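Local structure of SusD-like carbohydrate binding protein (Bacteroides vulgatus, 3LEW) at residues K24-G29 / N95-V100; S63-R68 / S281-F286; Q120-R125 / I178-E183; T310-D315 / W323-K328. The protein probably binds carbohydrate at the outer membrane as a SusD-family protein and so takes part in nutrient uptake. All blocks are in the same frame, centred on the assembly; numbering follows the deposited sequence.

Interaction 1 (K24-G29 / N95-V100); sequences KVLNGG and NDCNGV
Val25 and Val100 share one rotamer, with CG1 anti to the backbone N (chi1 175° and 167°), yet because their helices run antiparallel the two side chains slide past each other in opposite directions. Val25 CG1 meets the other branch of its partner, Val100 CG2, at 3.9 Å. Leu26 leaves its backbone along the flank of the interface, and an unusual chi1 of -142° brings CD1 inward; the side chain crosses Val100 at about a right angle, and Leu26 CD1 lies 4.1 Å from Val100 CG2. The same methyl also rests on Cys97, with 4.2 Å between Leu26 CD1 and Cys97 SG. The axes of 24-29 and 95-100 approach to 9.0 Å. One turn on from Val25, Gly29 brings bare backbone to the interface, and Asp96 points its carboxylate at it, so that Asp96 OD2 is 3.2 Å from Gly29 CA. On the inner side Leu26 and Val100 both pack on Ala121 of helix 111-135, as expected of the helical, TPR-related part of a SusD-like protein. The two helices are thus joined by methyl groups and van der Waals contact, the aspartate touching a CH group of the glycine without forming a hydrogen bond across the pair.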
loop_
_atom_site.group_PDB
_atom_site.type_symbol
_atom_site.label_atom_id
_atom_site.label_comp_id
_atom_site.label_asym_id
_atom_site.label_seq_id
_atom_site.Cartn_x
_atom_site.Cartn_y
_atom_site.Cartn_z
ATOM N N LYS A 24 -25.835 -1.505 0.617
ATOM C CA LYS A 24 -25.516 -2.776 1.236
ATOM C C LYS A 24 -24.574 -3.587 0.356
ATOM O O LYS A 24 -23.636 -4.197 0.855
ATOM C CB LYS A 24 -26.752 -3.579 1.560
ATOM C CG LYS A 24 -26.442 -4.835 2.375
ATOM N N VAL A 25 -24.831 -3.614 -0.952
ATOM C CA VAL A 25 -23.919 -4.305 -1.859
ATOM C C VAL A 25 -22.507 -3.711 -1.837
ATOM O O VAL A 25 -21.462 -4.437 -1.845
ATOM C CB VAL A 25 -24.483 -4.375 -3.279
ATOM C CG1 VAL A 25 -23.445 -4.997 -4.239
ATOM C CG2 VAL A 25 -25.796 -5.150 -3.284
ATOM N N LEU A 26 -22.430 -2.383 -1.851
ATOM C CA LEU A 26 -21.137 -1.728 -1.759
ATOM C C LEU A 26 -20.410 -2.037 -0.452
ATOM O O LEU A 26 -19.170 -2.272 -0.453
ATOM C CB LEU A 26 -21.295 -0.217 -1.936
ATOM C CG LEU A 26 -20.279 0.602 -2.705
ATOM C CD1 LEU A 26 -20.018 -0.084 -4.092
ATOM C CD2 LEU A 26 -20.858 2.021 -2.890
ATOM N N ASN A 27 -21.152 -2.034 0.659
ATOM C CA ASN A 27 -20.564 -2.343 1.973
ATOM C C ASN A 27 -20.036 -3.769 1.975
ATOM O O ASN A 27 -18.962 -4.031 2.547
ATOM C CB ASN A 27 -21.596 -2.209 3.105
ATOM C CG ASN A 27 -22.013 -0.776 3.367
ATOM O OD1 ASN A 27 -21.334 0.168 2.950
ATOM N ND2 ASN A 27 -23.160 -0.606 4.079
ATOM N N GLY A 28 -20.785 -4.686 1.346
ATOM C CA GLY A 28 -20.353 -6.095 1.257
ATOM C C GLY A 28 -19.076 -6.258 0.430
ATOM O O GLY A 28 -18.147 -7.012 0.815
ATOM N N GLY A 29 -19.008 -5.549 -0.703
ATOM C CA GLY A 29 -17.803 -5.474 -1.526
ATOM C C GLY A 29 -16.589 -5.007 -0.736
ATOM O O GLY A 29 -15.484 -5.557 -0.858
ATOM N N ASN A 95 -16.833 -5.975 -9.773
ATOM C CA ASN A 95 -18.156 -6.424 -10.163
ATOM C C ASN A 95 -19.262 -5.912 -9.232
ATOM O O ASN A 95 -20.318 -5.537 -9.696
ATOM C CB ASN A 95 -18.225 -7.944 -10.223
ATOM C CG ASN A 95 -19.333 -8.417 -11.102
ATOM O OD1 ASN A 95 -19.528 -7.906 -12.209
ATOM N ND2 ASN A 95 -20.085 -9.378 -10.619
ATOM N N ASP A 96 -19.007 -5.904 -7.933
ATOM C CA ASP A 96 -19.928 -5.263 -6.970
ATOM C C ASP A 96 -20.188 -3.786 -7.292
ATOM O O ASP A 96 -21.353 -3.358 -7.328
ATOM C CB ASP A 96 -19.395 -5.360 -5.530
ATOM C CG ASP A 96 -19.438 -6.782 -4.979
ATOM O OD1 ASP A 96 -20.360 -7.564 -5.337
ATOM O OD2 ASP A 96 -18.563 -7.138 -4.169
ATOM N N CYS A 97 -19.102 -3.027 -7.528
ATOM C CA CYS A 97 -19.226 -1.630 -7.926
ATOM C C CYS A 97 -20.077 -1.518 -9.205
ATOM O O CYS A 97 -20.971 -0.679 -9.262
ATOM C CB CYS A 97 -17.889 -0.969 -8.190
ATOM S SG CYS A 97 -16.828 -0.898 -6.740
ATOM N N ASN A 98 -19.816 -2.366 -10.206
ATOM C CA ASN A 98 -20.579 -2.304 -11.451
ATOM C C ASN A 98 -22.052 -2.678 -11.245
ATOM O O ASN A 98 -22.938 -2.120 -11.898
ATOM C CB ASN A 98 -19.943 -3.175 -12.535
ATOM C CG ASN A 98 -18.622 -2.598 -13.037
ATOM O OD1 ASN A 98 -18.406 -1.404 -12.905
ATOM N ND2 ASN A 98 -17.742 -3.449 -13.635
ATOM N N GLY A 99 -22.329 -3.630 -10.359
ATOM C CA GLY A 99 -23.739 -3.974 -10.063
ATOM C C GLY A 99 -24.466 -2.791 -9.434
ATOM O O GLY A 99 -25.603 -2.488 -9.798
ATOM N N VAL A 100 -23.802 -2.081 -8.531
ATOM C CA VAL A 100 -24.349 -0.855 -7.955
ATOM C C VAL A 100 -24.594 0.221 -9.040
ATOM O O VAL A 100 -25.691 0.794 -9.142
ATOM C CB VAL A 100 -23.461 -0.337 -6.810
ATOM C CG1 VAL A 100 -23.821 1.110 -6.404
ATOM C CG2 VAL A 100 -23.550 -1.334 -5.642
#

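Interaction 2 (S63-R68 / S281-F286); sequences SKYGFR and SYYYSF
Phe67 and Phe286 form the tight, buried end of this contact, which joins the loop after strand 59-61 to the loop leading into strand 286-288. The edge of the Phe286 ring is directed at the face of Phe67 in an offset edge-to-face pair, the planes 74° apart and the centroids 5.5 Å. Phe286 CE1 also touches the base of its partner, lying 3.7 Å from Phe67 CB. Both rings pack on Leu61 of strand 59-61 and on Arg50 of helix 46-54, and Tyr273 adds an edge-to-face ring to Phe67, the N-cap residue of helix 68-71.

Next to this core a water bridges the loops: it donates to Tyr65 O, accepts from Phe67 N at 2.9 Å, and is hydrogen-bonded to Ser285 OG. It therefore ties both sides of Gly66, whose backbone angles (phi 123°) suit a glycine, to the other segment.

Toward solvent the fit loosens. Tyr65 and Tyr283 lie side by side and point the same way, but their planes meet obliquely at 46°; Tyr65 CB sits 3.8 Å from Tyr283 CE1, while Tyr65 O lies over a face of the Tyr283 ring and Tyr283 OH bonds to Tyr269. Lys64, bent at chi2, runs its aliphatic chain past the backbone of Tyr283 and crosses Tyr284 obliquely, Lys64 CE reaching 3.4 Å from Tyr284 OH. Apolar and aromatic contacts thus hold the inner end, and a single water supplies the polar link between 63-68 and 281-286, which share no direct hydrogen bond; Asn62, just before, bonds to Tyr283 O.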
loop_
_atom_site.group_PDB
_atom_site.type_symbol
_atom_site.label_atom_id
_atom_site.label_comp_id
_atom_site.label_asym_id
_atom_site.label_seq_id
_atom_site.Cartn_x
_atom_site.Cartn_y
_atom_site.Cartn_z
ATOM N N SER A 63 12.063 -16.352 9.024
ATOM C CA SER A 63 11.797 -17.679 8.502
ATOM C C SER A 63 10.384 -18.178 8.790
ATOM O O SER A 63 10.071 -19.340 8.498
ATOM C CB SER A 63 12.749 -18.667 9.203
ATOM O OG SER A 63 12.385 -18.890 10.566
ATOM N N LYS A 64 9.579 -17.367 9.467
ATOM C CA LYS A 64 8.281 -17.840 9.878
ATOM C C LYS A 64 7.319 -17.888 8.692
ATOM O O LYS A 64 7.577 -17.408 7.581
ATOM C CB LYS A 64 7.711 -16.989 10.990
ATOM C CG LYS A 64 8.527 -16.943 12.246
ATOM C CD LYS A 64 8.486 -18.248 12.992
ATOM C CE LYS A 64 9.348 -18.139 14.211
ATOM N NZ LYS A 64 9.456 -19.404 14.951
ATOM N N TYR A 65 6.181 -18.529 8.959
ATOM C CA TYR A 65 5.064 -18.555 8.025
ATOM C C TYR A 65 4.711 -17.168 7.509
ATOM O O TYR A 65 4.746 -16.166 8.243
ATOM C CB TYR A 65 3.860 -19.142 8.740
ATOM C CG TYR A 65 2.612 -19.267 7.921
ATOM C CD1 TYR A 65 2.452 -20.331 7.060
ATOM C CD2 TYR A 65 1.575 -18.367 8.055
ATOM C CE1 TYR A 65 1.264 -20.486 6.312
ATOM C CE2 TYR A 65 0.407 -18.529 7.320
ATOM C CZ TYR A 65 0.257 -19.589 6.485
ATOM O OH TYR A 65 -0.921 -19.737 5.753
ATOM N N GLY A 66 4.344 -17.144 6.220
ATOM C CA GLY A 66 3.842 -15.926 5.608
ATOM C C GLY A 66 4.573 -15.409 4.398
ATOM O O GLY A 66 4.252 -15.831 3.247
ATOM N N PHE A 67 5.481 -14.448 4.607
ATOM C CA PHE A 67 6.007 -13.637 3.507
ATOM C C PHE A 67 7.472 -13.801 3.169
ATOM O O PHE A 67 8.025 -12.982 2.411
ATOM C CB PHE A 67 5.682 -12.178 3.801
ATOM C CG PHE A 67 4.208 -11.876 3.653
ATOM C CD1 PHE A 67 3.324 -12.047 4.733
ATOM C CD2 PHE A 67 3.717 -11.404 2.451
ATOM C CE1 PHE A 67 1.933 -11.765 4.581
ATOM C CE2 PHE A 67 2.367 -11.099 2.332
ATOM C CZ PHE A 67 1.487 -11.282 3.395
ATOM N N ARG A 68 8.080 -14.885 3.638
ATOM C CA ARG A 68 9.522 -15.102 3.343
ATOM C C ARG A 68 9.767 -15.188 1.818
ATOM O O ARG A 68 10.712 -14.600 1.342
ATOM C CB ARG A 68 10.095 -16.338 4.034
ATOM C CG ARG A 68 11.638 -16.544 3.727
ATOM C CD ARG A 68 12.140 -17.971 4.056
ATOM N NE ARG A 68 11.362 -18.978 3.306
ATOM C CZ ARG A 68 11.717 -19.545 2.154
ATOM N NH1 ARG A 68 12.882 -19.251 1.575
ATOM N NH2 ARG A 68 10.916 -20.440 1.584
ATOM N N SER A 281 2.438 -11.959 19.370
ATOM C CA SER A 281 2.445 -11.948 17.905
ATOM C C SER A 281 2.991 -13.276 17.384
ATOM O O SER A 281 3.922 -13.812 17.925
ATOM C CB SER A 281 3.314 -10.797 17.381
ATOM O OG SER A 281 3.469 -10.882 15.981
ATOM N N TYR A 282 2.353 -13.851 16.383
ATOM C CA TYR A 282 2.619 -15.230 16.061
ATOM C C TYR A 282 3.896 -15.367 15.241
ATOM O O TYR A 282 4.547 -16.391 15.342
ATOM C CB TYR A 282 1.482 -15.817 15.179
ATOM C CG TYR A 282 0.196 -16.201 15.898
ATOM C CD1 TYR A 282 0.067 -16.173 17.288
ATOM C CD2 TYR A 282 -0.884 -16.622 15.162
ATOM C CE1 TYR A 282 -1.130 -16.544 17.899
ATOM C CE2 TYR A 282 -2.087 -16.955 15.751
ATOM C CZ TYR A 282 -2.209 -16.932 17.103
ATOM O OH TYR A 282 -3.397 -17.330 17.655
ATOM N N TYR A 283 4.204 -14.391 14.378
ATOM C CA TYR A 283 5.270 -14.556 13.375
ATOM C C TYR A 283 6.351 -13.463 13.401
ATOM O O TYR A 283 7.510 -13.722 13.024
ATOM C CB TYR A 283 4.678 -14.661 11.949
ATOM C CG TYR A 283 3.537 -15.637 11.850
ATOM C CD1 TYR A 283 3.737 -16.988 12.136
ATOM C CD2 TYR A 283 2.247 -15.212 11.531
ATOM C CE1 TYR A 283 2.701 -17.885 12.095
ATOM C CE2 TYR A 283 1.212 -16.090 11.472
ATOM C CZ TYR A 283 1.425 -17.428 11.762
ATOM O OH TYR A 283 0.361 -18.315 11.740
ATOM N N TYR A 284 5.995 -12.283 13.902
ATOM C CA TYR A 284 6.950 -11.178 14.118
ATOM C C TYR A 284 7.979 -11.100 12.978
ATOM O O TYR A 284 9.186 -11.046 13.218
ATOM C CB TYR A 284 7.647 -11.312 15.492
ATOM C CG TYR A 284 7.937 -12.705 15.929
ATOM C CD1 TYR A 284 6.984 -13.456 16.596
ATOM C CD2 TYR A 284 9.187 -13.296 15.684
ATOM C CE1 TYR A 284 7.232 -14.773 16.992
ATOM C CE2 TYR A 284 9.438 -14.605 16.071
ATOM C CZ TYR A 284 8.475 -15.329 16.729
ATOM O OH TYR A 284 8.748 -16.627 17.178
ATOM N N SER A 285 7.496 -11.081 11.745
ATOM C CA SER A 285 8.360 -11.426 10.597
ATOM C C SER A 285 8.848 -10.241 9.766
ATOM O O SER A 285 9.884 -10.359 9.103
ATOM C CB SER A 285 7.639 -12.409 9.686
ATOM O OG SER A 285 6.372 -11.882 9.273
ATOM N N PHE A 286 8.108 -9.136 9.812
ATOM C CA PHE A 286 8.461 -7.891 9.062
ATOM C C PHE A 286 9.485 -7.075 9.829
ATOM O O PHE A 286 9.164 -6.096 10.490
ATOM C CB PHE A 286 7.201 -7.088 8.709
ATOM C CG PHE A 286 6.546 -7.537 7.437
ATOM C CD1 PHE A 286 6.014 -8.810 7.327
ATOM C CD2 PHE A 286 6.527 -6.734 6.330
ATOM C CE1 PHE A 286 5.425 -9.280 6.120
ATOM C CE2 PHE A 286 5.948 -7.201 5.134
ATOM C CZ PHE A 286 5.409 -8.456 5.046
HETATM O O HOH W 1 6.033 -13.951 7.398
#

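Interaction 3 (Q120-R125 / I178-E183); sequences QALALR and INDLEE
Arg125 and Asp180 cross at about a right angle, and the guanidinium presents its NE side to the carboxylate. Each nitrogen takes its own oxygen: Arg125 NE donates to Asp180 OD2 at 2.8 Å, and Arg125 NH2 donates to Asp180 OD1 at 2.8 Å. Both bonds are nearly straight. The acceptors lie in the guanidinium plane, but the carboxylate is turned 45° to it, so the donors come in from above the plane of Asp180. Arg125 starts with CG anti to the backbone N and stays extended until chi3 (78°), where the bend brings its end round to the aspartate.

Leu122 meets Asp180 at a right angle too, and its backbone oxygen closes on the same residue, Leu122 O lying 3.4 Å from Asp180 CB. Farther along, Leu122 crosses Glu183 obliquely, with Leu122 CD1 3.8 Å from Glu183 CB. On the other flank small Ala123 lets the helices close up: Leu181 CD2 settles 3.6 Å from Ala123 O, and Leu181 continues onto helix 202-215.

Helices 111-135 and 170-187 run nearly antiparallel here (154°), their short axes 7.7 Å apart, within the TPR-related helical region of the SusD family. The remaining guanidinium nitrogen, Arg125 NH1, bonds to Asn98 of helix 81-103, so this arginine connects three helices. Its charge, buried with that of Asp180, is matched by the two-bond salt bridge, which probably favours the ionised form of the aspartate.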
loop_
_atom_site.group_PDB
_atom_site.type_symbol
_atom_site.label_atom_id
_atom_site.label_comp_id
_atom_site.label_asym_id
_atom_site.label_seq_id
_atom_site.Cartn_x
_atom_site.Cartn_y
_atom_site.Cartn_z
ATOM N N GLN A 120 -19.451 6.867 -4.670
ATOM C CA GLN A 120 -18.698 5.944 -3.858
ATOM C C GLN A 120 -18.329 4.635 -4.640
ATOM O O GLN A 120 -17.218 4.098 -4.487
ATOM C CB GLN A 120 -19.437 5.638 -2.558
ATOM C CG GLN A 120 -19.422 6.809 -1.552
ATOM C CD GLN A 120 -20.262 6.567 -0.329
ATOM O OE1 GLN A 120 -21.366 5.968 -0.406
ATOM N NE2 GLN A 120 -19.788 7.097 0.819
ATOM N N ALA A 121 -19.266 4.140 -5.436
ATOM C CA ALA A 121 -19.045 2.978 -6.297
ATOM C C ALA A 121 -17.982 3.249 -7.348
ATOM O O ALA A 121 -17.089 2.437 -7.553
ATOM C CB ALA A 121 -20.373 2.513 -6.936
ATOM N N LEU A 122 -18.027 4.430 -7.950
ATOM C CA LEU A 122 -16.995 4.832 -8.925
ATOM C C LEU A 122 -15.629 4.996 -8.291
ATOM O O LEU A 122 -14.625 4.611 -8.890
ATOM C CB LEU A 122 -17.415 6.150 -9.622
ATOM C CG LEU A 122 -18.526 6.058 -10.693
ATOM C CD1 LEU A 122 -19.126 7.475 -11.027
ATOM C CD2 LEU A 122 -18.006 5.356 -11.993
ATOM N N ALA A 123 -15.574 5.574 -7.082
ATOM C CA ALA A 123 -14.301 5.818 -6.385
ATOM C C ALA A 123 -13.644 4.487 -6.006
ATOM O O ALA A 123 -12.447 4.307 -6.236
ATOM C CB ALA A 123 -14.516 6.742 -5.142
ATOM N N LEU A 124 -14.436 3.543 -5.484
ATOM C CA LEU A 124 -13.909 2.207 -5.147
ATOM C C LEU A 124 -13.443 1.499 -6.413
ATOM O O LEU A 124 -12.373 0.880 -6.429
ATOM C CB LEU A 124 -14.930 1.365 -4.388
ATOM C CG LEU A 124 -14.475 -0.041 -3.889
ATOM C CD1 LEU A 124 -13.207 0.013 -3.056
ATOM C CD2 LEU A 124 -15.595 -0.694 -3.106
ATOM N N ARG A 125 -14.239 1.590 -7.467
ATOM C CA ARG A 125 -13.830 0.972 -8.732
ATOM C C ARG A 125 -12.517 1.593 -9.226
ATOM O O ARG A 125 -11.560 0.881 -9.642
ATOM C CB ARG A 125 -14.918 1.076 -9.774
ATOM C CG ARG A 125 -14.613 0.258 -11.014
ATOM C CD ARG A 125 -15.740 0.330 -12.040
ATOM N NE ARG A 125 -15.750 1.583 -12.808
ATOM C CZ ARG A 125 -16.709 1.925 -13.689
ATOM N NH1 ARG A 125 -17.776 1.165 -13.873
ATOM N NH2 ARG A 125 -16.633 3.055 -14.360
ATOM N N ILE A 178 -8.391 7.239 -13.101
ATOM C CA ILE A 178 -8.502 8.681 -12.947
ATOM C C ILE A 178 -9.890 9.158 -13.370
ATOM O O ILE A 178 -10.513 9.942 -12.633
ATOM C CB ILE A 178 -7.391 9.403 -13.665
ATOM C CG1 ILE A 178 -6.038 9.104 -12.991
ATOM C CG2 ILE A 178 -7.611 10.923 -13.710
ATOM C CD1 ILE A 178 -4.828 9.479 -13.860
ATOM N N ASN A 179 -10.420 8.644 -14.490
ATOM C CA ASN A 179 -11.749 9.058 -14.905
ATOM C C ASN A 179 -12.853 8.696 -13.918
ATOM O O ASN A 179 -13.739 9.531 -13.638
ATOM C CB ASN A 179 -12.088 8.518 -16.270
ATOM C CG ASN A 179 -13.226 9.257 -16.905
ATOM O OD1 ASN A 179 -13.100 10.448 -17.294
ATOM N ND2 ASN A 179 -14.348 8.574 -17.046
ATOM N N ASP A 180 -12.807 7.475 -13.391
ATOM C CA ASP A 180 -13.758 7.036 -12.365
ATOM C C ASP A 180 -13.694 7.943 -11.148
ATOM O O ASP A 180 -14.725 8.334 -10.617
ATOM C CB ASP A 180 -13.454 5.593 -11.913
ATOM C CG ASP A 180 -13.865 4.524 -12.920
ATOM O OD1 ASP A 180 -14.525 4.871 -13.940
ATOM O OD2 ASP A 180 -13.501 3.319 -12.665
ATOM N N LEU A 181 -12.488 8.259 -10.696
ATOM C CA LEU A 181 -12.296 9.081 -9.508
ATOM C C LEU A 181 -12.706 10.575 -9.745
ATOM O O LEU A 181 -13.314 11.217 -8.861
ATOM C CB LEU A 181 -10.843 8.974 -9.054
ATOM C CG LEU A 181 -10.491 7.626 -8.390
ATOM C CD1 LEU A 181 -8.983 7.342 -8.465
ATOM C CD2 LEU A 181 -10.959 7.557 -6.940
ATOM N N GLU A 182 -12.497 11.084 -10.969
ATOM C CA GLU A 182 -12.908 12.448 -11.275
ATOM C C GLU A 182 -14.425 12.501 -11.344
ATOM O O GLU A 182 -15.015 13.498 -10.951
ATOM C CB GLU A 182 -12.272 12.985 -12.590
ATOM C CG GLU A 182 -10.776 13.246 -12.410
ATOM C CD GLU A 182 -10.096 13.751 -13.640
ATOM O OE1 GLU A 182 -10.583 13.440 -14.777
ATOM O OE2 GLU A 182 -9.105 14.502 -13.473
ATOM N N GLU A 183 -15.053 11.453 -11.882
ATOM C CA GLU A 183 -16.533 11.388 -11.876
ATOM C C GLU A 183 -17.095 11.323 -10.445
ATOM O O GLU A 183 -18.077 11.991 -10.125
ATOM C CB GLU A 183 -17.005 10.182 -12.667
ATOM C CG GLU A 183 -16.930 10.456 -14.127
ATOM C CD GLU A 183 -17.483 9.339 -15.039
ATOM O OE1 GLU A 183 -18.033 8.316 -14.526
ATOM O OE2 GLU A 183 -17.347 9.514 -16.296
#

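Interaction 4 (T310-D315 / W323-K328); sequences TDPGAD and WMRNSK
Arg325 lays one face of its guanidinium against Trp323 CB, which lies over the centre of that face, 3.6 Å above the plane. This places the group between strand 321-326 and the loop that follows its antiparallel neighbour 306-309, in a beta hairpin of the mixed sheet. The loop contains a type II beta turn from Asp311 to Ala314, closed by Ala314 N donating to Asp311 O, with Gly313 at the position of positive phi (95°).

Bent at chi2 (-59°), the arginine reaches the start of that turn and donates from Arg325 NH2 to Asp311 OD1 at 2.8 Å in a salt bridge. The aspartate oxygen lies at the guanidinium edge, near its plane, whereas the two planar groups stand 78° apart. Ala309 O is a second acceptor for Arg325 NH2, so one nitrogen joins both the end of strand 306-309 and the turn. Pro312 takes a lesser part beside the guanidinium. A water completes the link: it donates to Asp311 OD1, accepts from Arg325 NH1 at 3.2 Å, and sits over one face of the Trp323 ring, displaced toward the rim.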
loop_
_atom_site.group_PDB
_atom_site.type_symbol
_atom_site.label_atom_id
_atom_site.label_comp_id
_atom_site.label_asym_id
_atom_site.label_seq_id
_atom_site.Cartn_x
_atom_site.Cartn_y
_atom_site.Cartn_z
ATOM N N THR A 310 15.346 -9.370 20.657
ATOM C CA THR A 310 15.086 -10.776 20.433
ATOM C C THR A 310 13.589 -10.967 20.087
ATOM O O THR A 310 12.747 -10.069 20.316
ATOM C CB THR A 310 15.480 -11.605 21.680
ATOM O OG1 THR A 310 14.914 -11.001 22.850
ATOM C CG2 THR A 310 17.005 -11.655 21.845
ATOM N N ASP A 311 13.261 -12.145 19.557
ATOM C CA ASP A 311 11.880 -12.460 19.124
ATOM C C ASP A 311 10.907 -12.277 20.301
ATOM O O ASP A 311 11.193 -12.691 21.431
ATOM C CB ASP A 311 11.794 -13.876 18.581
ATOM C CG ASP A 311 12.561 -14.066 17.249
ATOM O OD1 ASP A 311 12.789 -13.087 16.503
ATOM O OD2 ASP A 311 12.879 -15.238 16.950
ATOM N N PRO A 312 9.777 -11.601 20.055
ATOM C CA PRO A 312 8.892 -11.267 21.177
ATOM C C PRO A 312 8.300 -12.551 21.773
ATOM O O PRO A 312 7.806 -13.420 21.058
ATOM C CB PRO A 312 7.828 -10.356 20.539
ATOM C CG PRO A 312 7.861 -10.713 19.100
ATOM C CD PRO A 312 9.280 -11.092 18.777
ATOM N N GLY A 313 8.411 -12.689 23.077
ATOM C CA GLY A 313 7.965 -13.908 23.748
ATOM C C GLY A 313 9.047 -14.962 23.996
ATOM O O GLY A 313 8.866 -15.802 24.880
ATOM N N ALA A 314 10.140 -14.960 23.210
ATOM C CA ALA A 314 11.190 -15.991 23.324
ATOM C C ALA A 314 12.030 -15.688 24.535
ATOM O O ALA A 314 12.182 -14.524 24.899
ATOM C CB ALA A 314 12.080 -16.024 22.089
ATOM N N ASP A 315 12.596 -16.731 25.125
ATOM C CA ASP A 315 13.532 -16.581 26.228
ATOM C C ASP A 315 14.769 -15.817 25.739
ATOM O O ASP A 315 15.406 -16.241 24.786
ATOM C CB ASP A 315 13.957 -17.957 26.760
ATOM C CG ASP A 315 15.042 -17.839 27.817
ATOM O OD1 ASP A 315 14.779 -17.233 28.884
ATOM O OD2 ASP A 315 16.165 -18.331 27.589
ATOM N N TRP A 323 17.143 -9.127 15.807
ATOM C CA TRP A 323 16.784 -8.543 14.534
ATOM C C TRP A 323 16.398 -7.097 14.829
ATOM O O TRP A 323 16.032 -6.764 15.963
ATOM C CB TRP A 323 15.587 -9.263 13.921
ATOM C CG TRP A 323 15.754 -10.750 13.676
ATOM C CD1 TRP A 323 16.004 -11.715 14.599
ATOM C CD2 TRP A 323 15.680 -11.417 12.417
ATOM N NE1 TRP A 323 16.094 -12.934 14.007
ATOM C CE2 TRP A 323 15.860 -12.794 12.667
ATOM C CE3 TRP A 323 15.421 -10.998 11.111
ATOM C CZ2 TRP A 323 15.855 -13.757 11.645
ATOM C CZ3 TRP A 323 15.399 -11.968 10.082
ATOM C CH2 TRP A 323 15.601 -13.323 10.369
HETATM N N MSE A 324 16.420 -6.236 13.820
HETATM C CA MSE A 324 16.016 -4.850 14.008
HETATM C C MSE A 324 14.481 -4.794 13.918
HETATM O O MSE A 324 13.908 -5.194 12.910
HETATM C CB MSE A 324 16.733 -3.951 12.986
HETATM C CG MSE A 324 16.428 -2.426 13.116
HETATM SE SE MSE A 324 17.368 -1.554 14.534
HETATM C CE MSE A 324 19.117 -1.635 13.750
ATOM N N ARG A 325 13.854 -4.325 14.975
ATOM C CA ARG A 325 12.418 -4.213 15.058
ATOM C C ARG A 325 11.984 -2.793 14.862
ATOM O O ARG A 325 12.732 -1.857 15.112
ATOM C CB ARG A 325 11.925 -4.657 16.447
ATOM C CG ARG A 325 12.517 -5.904 16.998
ATOM C CD ARG A 325 12.282 -7.119 16.113
ATOM N NE ARG A 325 13.061 -8.231 16.651
ATOM C CZ ARG A 325 12.854 -9.520 16.359
ATOM N NH1 ARG A 325 11.926 -9.896 15.489
ATOM N NH2 ARG A 325 13.643 -10.427 16.863
ATOM N N ASN A 326 10.742 -2.634 14.380
ATOM C CA ASN A 326 10.066 -1.359 14.358
ATOM C C ASN A 326 8.858 -1.440 15.313
ATOM O O ASN A 326 8.000 -2.286 15.129
ATOM C CB ASN A 326 9.596 -1.029 12.921
ATOM C CG ASN A 326 9.318 0.441 12.712
ATOM O OD1 ASN A 326 9.068 1.217 13.691
ATOM N ND2 ASN A 326 9.359 0.863 11.436
ATOM N N SER A 327 8.825 -0.591 16.346
ATOM C CA SER A 327 7.648 -0.512 17.217
ATOM C C SER A 327 6.422 0.109 16.496
ATOM O O SER A 327 5.325 0.204 17.085
ATOM C CB SER A 327 7.990 0.246 18.491
ATOM O OG SER A 327 8.318 1.590 18.192
ATOM N N LYS A 328 6.571 0.495 15.231
ATOM C CA LYS A 328 5.509 1.246 14.514
ATOM C C LYS A 328 4.129 0.584 14.591
ATOM O O LYS A 328 3.149 1.232 14.990
ATOM C CB LYS A 328 5.916 1.449 13.047
ATOM C CG LYS A 328 4.997 2.324 12.232
ATOM C CD LYS A 328 5.594 2.628 10.873
ATOM C CE LYS A 328 4.651 3.437 10.037
ATOM N NZ LYS A 328 5.194 3.826 8.703
HETATM O O HOH W 2 12.633 -12.567 13.934
#

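The four contacts form two neighbouring pairs. Interactions 1 and 3, with centres about 13 Å apart, lie in the TPR-related helical region and meet through the consecutive helices 81-103 and 111-135, where Cys97 and Leu26 pack on Ala121. Interactions 2 and 4, about 12 Å between centres, touch where the Tyr284 ring packs on Asp311 and Pro312. Interactions 1 and 4 are about 40 Å apart between centres, on opposite sides of the chain's centre. Along the chain, the segments of interactions 1 and 2 alternate; interaction 1 closes before interaction 3 opens, interaction 3 is nested within the stretch of chain spanned by interaction 2, and interaction 4 follows. Interaction 2 therefore brings an N-terminal loop beside the hairpin of strands 306-309 and 321-326.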